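Local coordinates for protein aspartate--tRNA(Asp/Asn) ligase (Thermus thermophilus, PDB 1N9W) that attaches L-aspartate, activated by ATP as Asp-AMP, to both tRNA(Asp) and tRNA(Asn), acting as a homodimeric class II synthetase of relaxed tRNA specificity, at residues R136-L139 with D140-D143; Q128-L131 with V132-F135. All coordinates share one frame; numbering follows the deposited sequence.

In the fold
Contact 2 lies within helix 119-141 and contact 1 spans its C-terminal end; neither closes a loop or crosses the other. Along the chain contact 2 (128-135) comes first and contact 1 (136-143) follows directly, their centres about 12 Å apart. Contact 2 is the buried middle of the helix, packed against helices 227-248 and 394-402 and strand 215-222. At contact 1 the helix stops and the chain turns toward strand 145-146 of the largely antiparallel sheet of the synthetase domain. Helix 227-248 runs past both. The two also exchange an Arg133-Asp140 salt bridge with the second subunit.

Contact 1. Residues R136-L139 with D140-D143; sequences RRYL and DRQD
Tyr138 and Gln142 meet one helical turn apart, with Gln142 CG over one face of the ring in a CH-pi contact, 4.1 Å from the centroid and nearer the rim. Gln142 bends at chi2 (-52°), which turns its amide over the same face, out toward the CE1 rim, the two planes 26° apart, and brings NE2 to 3.8 Å from Tyr138 CE1. The ring also packs on Leu233 and Ala236 of helix 227-248; an alanine in place of Tyr138 would probably leave the Gln142 chain free to turn and a gap against that helix.

Arg141 N reaches Arg137 O at 2.9 Å, almost in line with the carbonyl, and Asp140 N reaches Arg136 O at 2.8 Å. Gln142 N bonds Leu139 O at 3.0 Å from above the carbonyl plane and Tyr138 O only weakly.

Asp140 OD1 accepts from Tyr194 OH, while OD2 pairs with Arg133 of the second subunit. The Arg141 chain bends at chi3 (48°), and its NH2 forms a salt bridge with Glu240; Arg136 is shared by Glu146 of both subunits. Asp143 OD2 forms salt bridges with Arg39 and Arg6 of the second subunit, and Gln142 O accepts from Arg192 NE. Asp143, with positive phi, sends its N to Asp140 O at 3.0 Å, and Phe144 N bonds Leu139 O: the Schellman motif that terminates an alpha-helix.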
ATOM      1  N   ARG B 136      -3.387   6.017  -4.257  1.00 25.05           N
ATOM      2  CA  ARG B 136      -4.080   4.788  -4.632  1.00 24.94           C
ATOM      3  C   ARG B 136      -5.550   4.994  -5.026  1.00 24.82           C
ATOM      4  O   ARG B 136      -6.054   4.314  -5.922  1.00 24.53           O
ATOM      5  CB  ARG B 136      -4.004   3.762  -3.491  1.00 23.37           C
ATOM      6  CG  ARG B 136      -2.593   3.374  -3.058  1.00 23.01           C
ATOM      7  CD  ARG B 136      -2.584   1.949  -2.482  1.00 23.03           C
ATOM      8  NE  ARG B 136      -1.338   1.588  -1.793  1.00 19.30           N
ATOM      9  CZ  ARG B 136      -1.041   1.934  -0.544  1.00 18.59           C
ATOM     10  NH1 ARG B 136      -1.903   2.652   0.169  1.00 15.79           N
ATOM     11  NH2 ARG B 136       0.120   1.563  -0.007  1.00 16.03           N
ATOM     12  N   ARG B 137      -6.231   5.919  -4.355  1.00 26.01           N
ATOM     13  CA  ARG B 137      -7.635   6.191  -4.645  1.00 26.48           C
ATOM     14  C   ARG B 137      -7.785   6.751  -6.057  1.00 26.34           C
ATOM     15  O   ARG B 137      -8.541   6.210  -6.861  1.00 25.36           O
ATOM     16  CB  ARG B 137      -8.216   7.197  -3.638  1.00 28.67           C
ATOM     17  CG  ARG B 137      -9.750   7.212  -3.569  1.00 33.78           C
ATOM     18  CD  ARG B 137     -10.330   8.497  -2.959  1.00 39.44           C
ATOM     19  NE  ARG B 137     -10.014   8.731  -1.545  1.00 45.22           N
ATOM     20  CZ  ARG B 137     -10.360   7.932  -0.535  1.00 47.90           C
ATOM     21  NH1 ARG B 137     -11.038   6.817  -0.766  1.00 51.56           N
ATOM     22  NH2 ARG B 137     -10.056   8.262   0.715  1.00 45.80           N
ATOM     23  N   TYR B 138      -7.064   7.826  -6.360  1.00 25.61           N
ATOM     24  CA  TYR B 138      -7.165   8.433  -7.682  1.00 26.67           C
ATOM     25  C   TYR B 138      -6.914   7.418  -8.786  1.00 25.21           C
ATOM     26  O   TYR B 138      -7.697   7.314  -9.721  1.00 24.16           O
ATOM     27  CB  TYR B 138      -6.177   9.597  -7.845  1.00 28.41           C
ATOM     28  CG  TYR B 138      -6.198  10.167  -9.250  1.00 30.24           C
ATOM     29  CD1 TYR B 138      -7.237  11.002  -9.675  1.00 31.59           C
ATOM     30  CD2 TYR B 138      -5.234   9.784 -10.187  1.00 32.60           C
ATOM     31  CE1 TYR B 138      -7.323  11.427 -11.005  1.00 33.06           C
ATOM     32  CE2 TYR B 138      -5.310  10.201 -11.515  1.00 34.22           C
ATOM     33  CZ  TYR B 138      -6.361  11.022 -11.914  1.00 33.43           C
ATOM     34  OH  TYR B 138      -6.460  11.412 -13.225  1.00 33.85           O
ATOM     35  N   LEU B 139      -5.826   6.666  -8.671  1.00 25.48           N
ATOM     36  CA  LEU B 139      -5.498   5.670  -9.683  1.00 25.15           C
ATOM     37  C   LEU B 139      -6.516   4.523  -9.735  1.00 25.88           C
ATOM     38  O   LEU B 139      -6.874   4.066 -10.826  1.00 27.89           O
ATOM     39  CB  LEU B 139      -4.076   5.139  -9.459  1.00 21.24           C
ATOM     40  CG  LEU B 139      -2.965   6.200  -9.645  1.00 22.68           C
ATOM     41  CD1 LEU B 139      -1.633   5.659  -9.132  1.00 17.68           C
ATOM     42  CD2 LEU B 139      -2.857   6.607 -11.132  1.00 19.59           C
ATOM     43  N   ASP B 140      -6.983   4.050  -8.579  1.00 26.09           N
ATOM     44  CA  ASP B 140      -7.989   2.974  -8.560  1.00 27.82           C
ATOM     45  C   ASP B 140      -9.245   3.432  -9.312  1.00 27.49           C
ATOM     46  O   ASP B 140      -9.846   2.654 -10.042  1.00 28.16           O
ATOM     47  CB  ASP B 140      -8.402   2.595  -7.123  1.00 26.70           C
ATOM     48  CG  ASP B 140      -7.382   1.698  -6.415  1.00 29.77           C
ATOM     49  OD1 ASP B 140      -6.519   1.088  -7.095  1.00 27.66           O
ATOM     50  OD2 ASP B 140      -7.465   1.591  -5.165  1.00 28.12           O
ATOM     51  N   ARG B 141      -9.646   4.687  -9.112  1.00 27.91           N
ATOM     52  CA  ARG B 141     -10.829   5.209  -9.787  1.00 29.77           C
ATOM     53  C   ARG B 141     -10.634   5.321 -11.306  1.00 30.20           C
ATOM     54  O   ARG B 141     -11.614   5.383 -12.049  1.00 30.59           O
ATOM     55  CB  ARG B 141     -11.229   6.562  -9.201  1.00 30.76           C
ATOM     56  CG  ARG B 141     -12.568   7.092  -9.704  1.00 36.35           C
ATOM     57  CD  ARG B 141     -13.128   8.131  -8.745  1.00 40.98           C
ATOM     58  NE  ARG B 141     -12.094   9.100  -8.412  1.00 44.48           N
ATOM     59  CZ  ARG B 141     -11.738   9.435  -7.175  1.00 45.80           C
ATOM     60  NH1 ARG B 141     -12.337   8.888  -6.123  1.00 46.17           N
ATOM     61  NH2 ARG B 141     -10.760  10.310  -6.994  1.00 47.59           N
ATOM     62  N   GLN B 142      -9.377   5.349 -11.758  1.00 29.01           N
ATOM     63  CA  GLN B 142      -9.060   5.401 -13.189  1.00 29.52           C
ATOM     64  C   GLN B 142      -8.763   3.978 -13.686  1.00 29.38           C
ATOM     65  O   GLN B 142      -8.093   3.785 -14.704  1.00 27.35           O
ATOM     66  CB  GLN B 142      -7.829   6.274 -13.470  1.00 31.09           C
ATOM     67  CG  GLN B 142      -7.925   7.733 -13.045  1.00 33.06           C
ATOM     68  CD  GLN B 142      -9.174   8.414 -13.568  1.00 36.48           C
ATOM     69  OE1 GLN B 142      -9.503   8.313 -14.749  1.00 35.93           O
ATOM     70  NE2 GLN B 142      -9.871   9.122 -12.687  1.00 37.55           N
ATOM     71  N   ASP B 143      -9.238   2.987 -12.939  1.00 28.93           N
ATOM     72  CA  ASP B 143      -9.055   1.589 -13.297  1.00 28.15           C
ATOM     73  C   ASP B 143      -7.638   1.027 -13.240  1.00 27.43           C
ATOM     74  O   ASP B 143      -7.338   0.037 -13.915  1.00 24.73           O
ATOM     75  CB  ASP B 143      -9.629   1.324 -14.690  1.00 32.58           C
ATOM     76  CG  ASP B 143     -10.916   0.523 -14.644  1.00 36.54           C
ATOM     77  OD1 ASP B 143     -11.888   1.002 -14.022  1.00 38.06           O
ATOM     78  OD2 ASP B 143     -10.946  -0.582 -15.228  1.00 41.19           O
TER

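Contact 2. Residues Q128-L131 with V132-F135; sequences QAAL and VRGF
Gln128 to Leu131 each offer a carbonyl to the amide four residues on, in regular alpha-helical i to i+4 bonds. The shortest, Phe135 N to Leu131 O, is 2.9 Å. The longest, Arg133 N to Ala129 O, is 3.1 Å. Of the four, Gly134 N meets Ala130 O most nearly in line with the carbonyl, at a C=O...N angle of 164°.

Two side chains, Val132 and Arg133, lie back on the preceding turn. Val132 CG2, beside its own N, sits 3.3 Å from Gln128 O, and the valine side chain also packs on Leu217 of strand 215-222 and on Phe148 of the second subunit. Arg133 leaves the backbone with CG anti to N (chi1 -179°) and then bends at chi3 (-55°), a course that returns the guanidinium along the helix toward Ala130. One face of the group lies over Ala130 CA, which is 4.0 Å from Arg133 NH1. Its NE pairs with Asp140 of the second subunit, and NH1 has a long, weak ion pair with Glu244.

Leu131 packs on Ala245 of helix 227-248 and on Thr398 and Leu401 of helix 394-402. Phe135 lies on Leu237 and Met241 of helix 227-248 and on Leu217 and Val219. Gln128 touches Glu395, predicted to bind ATP. This stretch is the buried middle of a long helix that packs on the largely antiparallel sheet of the class II catalytic domain and reaches the homodimer interface.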
ATOM      1  N   GLN B 128       2.102  11.701   5.223  1.00 23.53           N
ATOM      2  CA  GLN B 128       2.556  10.816   4.145  1.00 24.07           C
ATOM      3  C   GLN B 128       1.547   9.687   3.892  1.00 23.85           C
ATOM      4  O   GLN B 128       1.299   9.322   2.747  1.00 23.85           O
ATOM      5  CB  GLN B 128       3.901  10.198   4.487  1.00 23.54           C
ATOM      6  CG  GLN B 128       4.480   9.362   3.355  1.00 27.97           C
ATOM      7  CD  GLN B 128       5.811   8.761   3.721  1.00 28.61           C
ATOM      8  OE1 GLN B 128       5.885   7.644   4.233  1.00 30.77           O
ATOM      9  NE2 GLN B 128       6.880   9.511   3.480  1.00 31.50           N
ATOM     10  N   ALA B 129       0.989   9.135   4.970  1.00 22.31           N
ATOM     11  CA  ALA B 129       0.025   8.061   4.839  1.00 21.98           C
ATOM     12  C   ALA B 129      -1.186   8.592   4.100  1.00 21.78           C
ATOM     13  O   ALA B 129      -1.808   7.883   3.303  1.00 20.10           O
ATOM     14  CB  ALA B 129      -0.383   7.523   6.212  1.00 21.08           C
ATOM     15  N   ALA B 130      -1.532   9.849   4.350  1.00 22.80           N
ATOM     16  CA  ALA B 130      -2.680  10.425   3.664  1.00 22.54           C
ATOM     17  C   ALA B 130      -2.350  10.587   2.177  1.00 23.03           C
ATOM     18  O   ALA B 130      -3.140  10.181   1.329  1.00 22.88           O
ATOM     19  CB  ALA B 130      -3.054  11.769   4.300  1.00 22.78           C
ATOM     20  N   LEU B 131      -1.176  11.136   1.855  1.00 22.78           N
ATOM     21  CA  LEU B 131      -0.780  11.312   0.442  1.00 22.70           C
ATOM     22  C   LEU B 131      -0.819   9.998  -0.341  1.00 22.62           C
ATOM     23  O   LEU B 131      -1.270   9.958  -1.486  1.00 22.82           O
ATOM     24  CB  LEU B 131       0.636  11.892   0.352  1.00 20.88           C
ATOM     25  CG  LEU B 131       0.845  13.299   0.929  1.00 23.29           C
ATOM     26  CD1 LEU B 131       2.326  13.569   1.091  1.00 21.39           C
ATOM     27  CD2 LEU B 131       0.188  14.340   0.022  1.00 19.61           C
ATOM     28  N   VAL B 132      -0.332   8.927   0.272  1.00 22.08           N
ATOM     29  CA  VAL B 132      -0.319   7.631  -0.392  1.00 20.86           C
ATOM     30  C   VAL B 132      -1.744   7.099  -0.579  1.00 23.02           C
ATOM     31  O   VAL B 132      -2.050   6.461  -1.596  1.00 22.66           O
ATOM     32  CB  VAL B 132       0.536   6.630   0.420  1.00 19.74           C
ATOM     33  CG1 VAL B 132       0.448   5.241  -0.182  1.00 18.90           C
ATOM     34  CG2 VAL B 132       1.985   7.104   0.445  1.00 15.81           C
ATOM     35  N   ARG B 133      -2.616   7.359   0.395  1.00 23.11           N
ATOM     36  CA  ARG B 133      -4.004   6.915   0.301  1.00 23.98           C
ATOM     37  C   ARG B 133      -4.644   7.615  -0.907  1.00 23.59           C
ATOM     38  O   ARG B 133      -5.354   6.988  -1.699  1.00 23.20           O
ATOM     39  CB  ARG B 133      -4.772   7.265   1.592  1.00 23.14           C
ATOM     40  CG  ARG B 133      -6.246   6.824   1.628  1.00 23.75           C
ATOM     41  CD  ARG B 133      -6.949   7.403   2.868  1.00 25.08           C
ATOM     42  NE  ARG B 133      -6.230   7.023   4.077  1.00 30.92           N
ATOM     43  CZ  ARG B 133      -5.914   7.847   5.070  1.00 30.02           C
ATOM     44  NH1 ARG B 133      -6.260   9.129   5.024  1.00 27.56           N
ATOM     45  NH2 ARG B 133      -5.214   7.389   6.102  1.00 31.21           N
ATOM     46  N   GLY B 134      -4.367   8.912  -1.050  1.00 23.39           N
ATOM     47  CA  GLY B 134      -4.902   9.677  -2.169  1.00 23.60           C
ATOM     48  C   GLY B 134      -4.364   9.146  -3.479  1.00 22.59           C
ATOM     49  O   GLY B 134      -5.070   9.088  -4.487  1.00 23.02           O
ATOM     50  N   PHE B 135      -3.097   8.755  -3.448  1.00 22.40           N
ATOM     51  CA  PHE B 135      -2.403   8.210  -4.608  1.00 22.79           C
ATOM     52  C   PHE B 135      -3.147   6.990  -5.139  1.00 24.89           C
ATOM     53  O   PHE B 135      -3.501   6.932  -6.316  1.00 24.41           O
ATOM     54  CB  PHE B 135      -0.989   7.815  -4.187  1.00 23.37           C
ATOM     55  CG  PHE B 135      -0.168   7.200  -5.276  1.00 23.71           C
ATOM     56  CD1 PHE B 135       0.428   7.996  -6.253  1.00 23.99           C
ATOM     57  CD2 PHE B 135       0.026   5.820  -5.321  1.00 23.11           C
ATOM     58  CE1 PHE B 135       1.209   7.428  -7.250  1.00 23.73           C
ATOM     59  CE2 PHE B 135       0.804   5.241  -6.316  1.00 22.89           C
ATOM     60  CZ  PHE B 135       1.401   6.042  -7.286  1.00 24.07           C
TER